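Local coordinates for protein member of DUF4221 family (Bacteroides vulgatus, PDB 3S9J) that is of unknown function but folds as a six-bladed beta-propeller and carries bound sodium ions in the crystal, at residues L222-D227 against R232-K237; E209-C214 against N277-F282. All blocks are in the same frame, centred on the assembly; numbering follows the deposited sequence.

Interaction 1 of 2, residues L222-D227 against R232-K237; sequences LMVTDD and RWYNAK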
loop_
_atom_site.group_PDB
_atom_site.type_symbol
_atom_site.label_atom_id
_atom_site.label_comp_id
_atom_site.label_asym_id
_atom_site.label_seq_id
_atom_site.Cartn_x
_atom_site.Cartn_y
_atom_site.Cartn_z
ATOM N N LEU A 222 11.937 -9.004 -6.132
ATOM C CA LEU A 222 10.605 -9.344 -5.632
ATOM C C LEU A 222 10.554 -10.791 -5.151
ATOM O O LEU A 222 11.167 -11.680 -5.737
ATOM C CB LEU A 222 9.555 -9.182 -6.731
ATOM C CG LEU A 222 9.320 -7.787 -7.288
ATOM C CD1 LEU A 222 8.349 -7.878 -8.484
ATOM C CD2 LEU A 222 8.786 -6.856 -6.163
HETATM N N MSE A 223 9.754 -11.009 -4.111
HETATM C CA MSE A 223 9.539 -12.310 -3.505
HETATM C C MSE A 223 8.154 -12.766 -3.904
HETATM O O MSE A 223 7.185 -11.997 -3.803
HETATM C CB MSE A 223 9.598 -12.140 -1.991
HETATM C CG MSE A 223 9.714 -13.392 -1.208
HETATM SE SE MSE A 223 9.363 -12.965 0.650
HETATM C CE MSE A 223 7.474 -13.259 0.582
ATOM N N VAL A 224 8.050 -14.012 -4.366
ATOM C CA VAL A 224 6.788 -14.545 -4.865
ATOM C C VAL A 224 6.528 -15.921 -4.271
ATOM O O VAL A 224 7.437 -16.735 -4.152
ATOM C CB VAL A 224 6.791 -14.647 -6.407
ATOM C CG1 VAL A 224 5.469 -15.281 -6.947
ATOM C CG2 VAL A 224 7.100 -13.291 -7.050
ATOM N N THR A 225 5.279 -16.177 -3.898
ATOM C CA THR A 225 4.882 -17.499 -3.447
ATOM C C THR A 225 3.450 -17.800 -3.873
ATOM O O THR A 225 2.596 -16.937 -3.822
ATOM C CB THR A 225 5.021 -17.682 -1.906
ATOM O OG1 THR A 225 4.656 -19.033 -1.545
ATOM C CG2 THR A 225 4.192 -16.717 -1.166
ATOM N N ASP A 226 3.223 -19.031 -4.312
ATOM C CA ASP A 226 1.902 -19.520 -4.746
ATOM C C ASP A 226 1.201 -20.420 -3.726
ATOM O O ASP A 226 0.031 -20.790 -3.933
ATOM C CB ASP A 226 2.050 -20.317 -6.049
ATOM C CG ASP A 226 2.552 -19.477 -7.184
ATOM O OD1 ASP A 226 2.424 -18.238 -7.126
ATOM O OD2 ASP A 226 3.065 -20.050 -8.147
ATOM N N ASP A 227 1.913 -20.818 -2.674
ATOM C CA ASP A 227 1.358 -21.715 -1.645
ATOM C C ASP A 227 1.595 -21.178 -0.223
ATOM O O ASP A 227 1.463 -21.909 0.748
ATOM C CB ASP A 227 1.924 -23.130 -1.802
ATOM C CG ASP A 227 3.436 -23.203 -1.608
ATOM O OD1 ASP A 227 4.111 -22.154 -1.472
ATOM O OD2 ASP A 227 3.950 -24.336 -1.596
ATOM N N ARG A 232 10.032 -17.793 -4.353
ATOM C CA ARG A 232 10.857 -17.555 -5.540
ATOM C C ARG A 232 11.212 -16.069 -5.600
ATOM O O ARG A 232 10.435 -15.220 -5.152
ATOM C CB ARG A 232 10.089 -17.930 -6.825
ATOM C CG ARG A 232 9.787 -19.394 -6.954
ATOM C CD ARG A 232 9.211 -19.738 -8.336
ATOM N NE ARG A 232 8.020 -18.974 -8.746
ATOM C CZ ARG A 232 6.800 -19.101 -8.212
ATOM N NH1 ARG A 232 6.581 -19.921 -7.188
ATOM N NH2 ARG A 232 5.784 -18.399 -8.698
ATOM N N TRP A 233 12.377 -15.760 -6.159
ATOM C CA TRP A 233 12.832 -14.380 -6.241
ATOM C C TRP A 233 13.035 -13.990 -7.693
ATOM O O TRP A 233 13.552 -14.787 -8.482
ATOM C CB TRP A 233 14.136 -14.192 -5.468
ATOM C CG TRP A 233 14.006 -14.427 -3.998
ATOM C CD1 TRP A 233 14.194 -15.602 -3.336
ATOM C CD2 TRP A 233 13.666 -13.458 -3.015
ATOM N NE1 TRP A 233 13.995 -15.420 -1.994
ATOM C CE2 TRP A 233 13.662 -14.109 -1.772
ATOM C CE3 TRP A 233 13.351 -12.092 -3.065
ATOM C CZ2 TRP A 233 13.364 -13.446 -0.584
ATOM C CZ3 TRP A 233 13.063 -11.427 -1.871
ATOM C CH2 TRP A 233 13.073 -12.105 -0.653
ATOM N N TYR A 234 12.618 -12.768 -8.031
ATOM C CA TYR A 234 12.756 -12.219 -9.374
ATOM C C TYR A 234 13.342 -10.820 -9.319
ATOM O O TYR A 234 12.929 -9.986 -8.510
ATOM C CB TYR A 234 11.412 -12.134 -10.072
ATOM C CG TYR A 234 10.741 -13.465 -10.272
ATOM C CD1 TYR A 234 11.052 -14.255 -11.364
ATOM C CD2 TYR A 234 9.775 -13.918 -9.382
ATOM C CE1 TYR A 234 10.437 -15.476 -11.560
ATOM C CE2 TYR A 234 9.155 -15.143 -9.568
ATOM C CZ TYR A 234 9.493 -15.916 -10.658
ATOM O OH TYR A 234 8.863 -17.117 -10.861
ATOM N N ASN A 235 14.296 -10.562 -10.201
ATOM C CA ASN A 235 14.883 -9.235 -10.272
ATOM C C ASN A 235 13.854 -8.193 -10.685
ATOM O O ASN A 235 13.128 -8.373 -11.656
ATOM C CB ASN A 235 16.028 -9.211 -11.281
ATOM C CG ASN A 235 16.724 -7.862 -11.315
ATOM O OD1 ASN A 235 16.596 -7.116 -12.280
ATOM N ND2 ASN A 235 17.424 -7.530 -10.237
ATOM N N ALA A 236 13.806 -7.086 -9.957
ATOM C CA ALA A 236 12.872 -6.018 -10.259
ATOM C C ALA A 236 13.556 -4.684 -9.983
ATOM O O ALA A 236 12.998 -3.813 -9.335
ATOM C CB ALA A 236 11.601 -6.166 -9.423
ATOM N N LYS A 237 14.778 -4.550 -10.498
ATOM C CA LYS A 237 15.629 -3.375 -10.273
ATOM C C LYS A 237 15.345 -2.304 -11.314
ATOM O O LYS A 237 15.214 -2.602 -12.508
ATOM C CB LYS A 237 17.109 -3.812 -10.371
ATOM C CG LYS A 237 18.115 -2.688 -10.429
ATOM C CD LYS A 237 19.548 -3.205 -10.591
ATOM C CE LYS A 237 20.489 -2.022 -10.787
ATOM N NZ LYS A 237 20.193 -1.194 -12.001
HETATM O O HOH W 1 5.204 -20.991 -4.572
#

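Interaction 2 of 2, residues E209-C214 against N277-F282; sequences ESRLVC and NVYYRF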
loop_
_atom_site.group_PDB
_atom_site.type_symbol
_atom_site.label_atom_id
_atom_site.label_comp_id
_atom_site.label_asym_id
_atom_site.label_seq_id
_atom_site.Cartn_x
_atom_site.Cartn_y
_atom_site.Cartn_z
ATOM N N GLU A 209 -4.047 -16.324 -9.998
ATOM C CA GLU A 209 -3.053 -17.390 -9.820
ATOM C C GLU A 209 -2.835 -17.749 -8.356
ATOM O O GLU A 209 -1.968 -18.569 -8.066
ATOM C CB GLU A 209 -1.700 -16.985 -10.433
ATOM C CG GLU A 209 -1.738 -16.642 -11.907
ATOM C CD GLU A 209 -2.088 -17.841 -12.791
ATOM O OE1 GLU A 209 -2.010 -18.992 -12.313
ATOM O OE2 GLU A 209 -2.433 -17.621 -13.964
ATOM N N SER A 210 -3.598 -17.140 -7.449
ATOM C CA SER A 210 -3.434 -17.354 -6.004
ATOM C C SER A 210 -1.976 -17.134 -5.601
ATOM O O SER A 210 -1.298 -18.014 -5.038
ATOM C CB SER A 210 -3.958 -18.750 -5.612
ATOM O OG SER A 210 -5.370 -18.716 -5.644
ATOM N N ARG A 211 -1.500 -15.931 -5.917
ATOM C CA ARG A 211 -0.084 -15.630 -5.914
ATOM C C ARG A 211 0.181 -14.314 -5.166
ATOM O O ARG A 211 -0.391 -13.282 -5.485
ATOM C CB ARG A 211 0.406 -15.542 -7.369
ATOM C CG ARG A 211 1.830 -15.124 -7.575
ATOM C CD ARG A 211 2.236 -15.294 -9.033
ATOM N NE ARG A 211 2.392 -16.716 -9.347
ATOM C CZ ARG A 211 2.276 -17.256 -10.550
ATOM N NH1 ARG A 211 2.006 -16.508 -11.612
ATOM N NH2 ARG A 211 2.427 -18.564 -10.686
ATOM N N LEU A 212 1.082 -14.396 -4.194
ATOM C CA LEU A 212 1.484 -13.278 -3.362
ATOM C C LEU A 212 2.826 -12.789 -3.861
ATOM O O LEU A 212 3.736 -13.585 -4.079
ATOM C CB LEU A 212 1.647 -13.729 -1.932
ATOM C CG LEU A 212 2.185 -12.724 -0.906
ATOM C CD1 LEU A 212 1.241 -11.516 -0.755
ATOM C CD2 LEU A 212 2.382 -13.450 0.441
ATOM N N VAL A 213 2.952 -11.476 -4.000
ATOM C CA VAL A 213 4.203 -10.840 -4.451
ATOM C C VAL A 213 4.535 -9.748 -3.428
ATOM O O VAL A 213 3.671 -8.945 -3.100
ATOM C CB VAL A 213 4.047 -10.224 -5.862
ATOM C CG1 VAL A 213 5.402 -9.615 -6.344
ATOM C CG2 VAL A 213 3.481 -11.285 -6.848
ATOM N N CYS A 214 5.755 -9.771 -2.886
ATOM C CA CYS A 214 6.237 -8.819 -1.893
ATOM C C CYS A 214 7.511 -8.148 -2.403
ATOM O O CYS A 214 8.415 -8.820 -2.909
ATOM C CB CYS A 214 6.560 -9.483 -0.579
ATOM S SG CYS A 214 5.162 -10.394 0.134
ATOM N N ASN A 277 -2.888 -8.251 -16.654
ATOM C CA ASN A 277 -2.021 -9.316 -16.139
ATOM C C ASN A 277 -0.519 -8.939 -16.145
ATOM O O ASN A 277 0.338 -9.681 -16.641
ATOM C CB ASN A 277 -2.274 -10.625 -16.921
ATOM C CG ASN A 277 -1.837 -11.868 -16.159
ATOM O OD1 ASN A 277 -1.725 -11.867 -14.935
ATOM N ND2 ASN A 277 -1.619 -12.963 -16.896
ATOM N N VAL A 278 -0.234 -7.768 -15.584
ATOM C CA VAL A 278 1.121 -7.235 -15.435
ATOM C C VAL A 278 1.292 -6.715 -14.015
ATOM O O VAL A 278 0.329 -6.646 -13.266
ATOM C CB VAL A 278 1.406 -6.097 -16.467
ATOM C CG1 VAL A 278 1.350 -6.627 -17.898
ATOM C CG2 VAL A 278 0.428 -4.949 -16.296
ATOM N N TYR A 279 2.523 -6.387 -13.647
ATOM C CA TYR A 279 2.823 -5.777 -12.355
ATOM C C TYR A 279 3.509 -4.444 -12.566
ATOM O O TYR A 279 4.239 -4.260 -13.542
ATOM C CB TYR A 279 3.737 -6.671 -11.518
ATOM C CG TYR A 279 3.171 -8.038 -11.240
ATOM C CD1 TYR A 279 3.289 -9.067 -12.185
ATOM C CD2 TYR A 279 2.508 -8.307 -10.039
ATOM C CE1 TYR A 279 2.740 -10.340 -11.933
ATOM C CE2 TYR A 279 1.975 -9.566 -9.778
ATOM C CZ TYR A 279 2.087 -10.569 -10.723
ATOM O OH TYR A 279 1.560 -11.809 -10.468
ATOM N N TYR A 280 3.281 -3.528 -11.637
ATOM C CA TYR A 280 3.949 -2.230 -11.605
ATOM C C TYR A 280 4.747 -2.129 -10.305
ATOM O O TYR A 280 4.183 -2.292 -9.215
ATOM C CB TYR A 280 2.947 -1.079 -11.667
ATOM C CG TYR A 280 1.996 -1.158 -12.824
ATOM C CD1 TYR A 280 2.445 -1.015 -14.123
ATOM C CD2 TYR A 280 0.625 -1.356 -12.618
ATOM C CE1 TYR A 280 1.578 -1.115 -15.205
ATOM C CE2 TYR A 280 -0.260 -1.446 -13.705
ATOM C CZ TYR A 280 0.224 -1.308 -14.991
ATOM O OH TYR A 280 -0.631 -1.417 -16.076
ATOM N N ARG A 281 6.037 -1.835 -10.409
ATOM C CA ARG A 281 6.826 -1.530 -9.231
ATOM C C ARG A 281 7.294 -0.080 -9.296
ATOM O O ARG A 281 7.928 0.363 -10.271
ATOM C CB ARG A 281 8.026 -2.474 -9.093
ATOM C CG ARG A 281 8.646 -2.397 -7.719
ATOM C CD ARG A 281 9.874 -3.276 -7.540
ATOM N NE ARG A 281 10.188 -3.396 -6.126
ATOM C CZ ARG A 281 11.335 -3.811 -5.617
ATOM N NH1 ARG A 281 12.361 -4.146 -6.411
ATOM N NH2 ARG A 281 11.462 -3.866 -4.298
ATOM N N PHE A 282 6.985 0.669 -8.252
ATOM C CA PHE A 282 7.386 2.071 -8.182
ATOM C C PHE A 282 8.789 2.163 -7.557
ATOM O O PHE A 282 9.101 1.428 -6.616
ATOM C CB PHE A 282 6.390 2.863 -7.320
ATOM C CG PHE A 282 5.067 3.166 -8.004
ATOM C CD1 PHE A 282 4.220 2.139 -8.411
ATOM C CD2 PHE A 282 4.668 4.466 -8.224
ATOM C CE1 PHE A 282 3.013 2.426 -9.033
ATOM C CE2 PHE A 282 3.470 4.764 -8.850
ATOM C CZ PHE A 282 2.622 3.727 -9.244
HETATM O O HOH W 2 -0.729 -15.769 -15.492
HETATM O O HOH W 3 1.956 -13.649 -12.348
#

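Interaction 1 of 2, residues L222-D227 against R232-K237
Arg232 reaches from its strand to the neighbouring one and on to Asp226. Its CB lies near Val224 O; a bend at chi3 (-55°) turns NE and CZ across toward strand 221-225. NE donates a hydrogen bond to Tyr234 OH, 2.9 Å away and in the guanidinium plane, which fixes the turn of the group. NH2 sits 3.6 Å from Val224 CG1 and makes a salt bridge of 3.2 Å to Asp226 OD2, which it meets from above the carboxylate plane, the two planes 59° apart. NH1 has a weak bond to a water that also takes the Asp226 backbone N-H. Asp226 OD1 forms a salt bridge with Arg211 NE. With an alanine in place of Arg232, Asp226 would probably keep Arg211 but lose this second charged mate, and the Tyr234 hydroxyl would lose the NE donor. On the same face Val224 CG2 touches the edge of the Tyr234 ring, 3.6 Å from CD2, and Leu222 CG packs on Ala236 CB. On the other face Met223, a selenomethionine, lays CG over the Trp233 six-membered ring in a CH-pi contact, 3.8 Å from its centroid, with SE placed obliquely in a Met-aromatic contact. Paired backbone bonds join Leu222 to Tyr234 and Val224 to Arg232, flanking the non-hydrogen-bonded pair Met223-Trp233: an antiparallel beta hairpin, here the two last strands of a four-stranded propeller blade.

Interaction 2 of 2, residues E209-C214 against N277-F282
Tyr279 meets Val213 and Arg211 directly, whereas Asn277, at the start of its segment, has a water-mediated link to Glu209: the water accepts from Asn277 ND2 at 3.3 Å and donates to Glu209 OE2 at 2.9 Å. Asn277 OD1 turns to Tyr272 OH. Asn277 and Val278 both face Asp273 in a G1 beta bulge, and Ser210 and Arg211 form the same kind of bulge opposite Asn206. In Tyr279, CG stands anti to the carbonyl carbon (chi1 -59°), and the ring extends across to strand 211-216, where CE2 comes within 3.7 Å of Val213 CG2, the methyl approaching the ring obliquely. The Tyr279 hydroxyl lies 3.8 Å from Arg211 CD, in van der Waals contact. Its polar partners are Asn206 ND2 and a second water, 2.7 Å from Tyr279 OH, in the ring plane and also bound by Arg211 NH1 at 3.0 Å. The buried hydroxyl is thus satisfied without a direct bond to the guanidinium. Phe313 stacks on the Tyr279 ring and also touches Val213 and Arg211. Farther along, Arg281 reaches Ala236 O and Tyr219 O. With no backbone bond between them, strands 211-216 and 278-284 are the second strands of two neighbouring four-stranded blades, whose side chains form the blade-to-blade packing of the beta-propeller.

How the interactions relate
Interactions 1 and 2 have centres about 9 Å apart and share a sheet: strands 211-216 and 221-225 are neighbours in it, joined by a probable hydrogen bond of 2.8 Å between Met223 O and Cys214 N. Arg211 takes part in both. Its NE makes a 2.7 Å salt bridge to Asp226 OD1, so one carboxylate is shared between Arg211 and Arg232, while Arg211 CG packs 3.7 Å from Val224 CG1. At the other end, Leu222 CD2 lies 3.7 Å from Arg281 NE. Phe313 spans both contacts, stacking with Tyr234 and with Tyr279. Interaction 1 thus builds the outer hairpin of one sheet, and interaction 2 joins that sheet to the next.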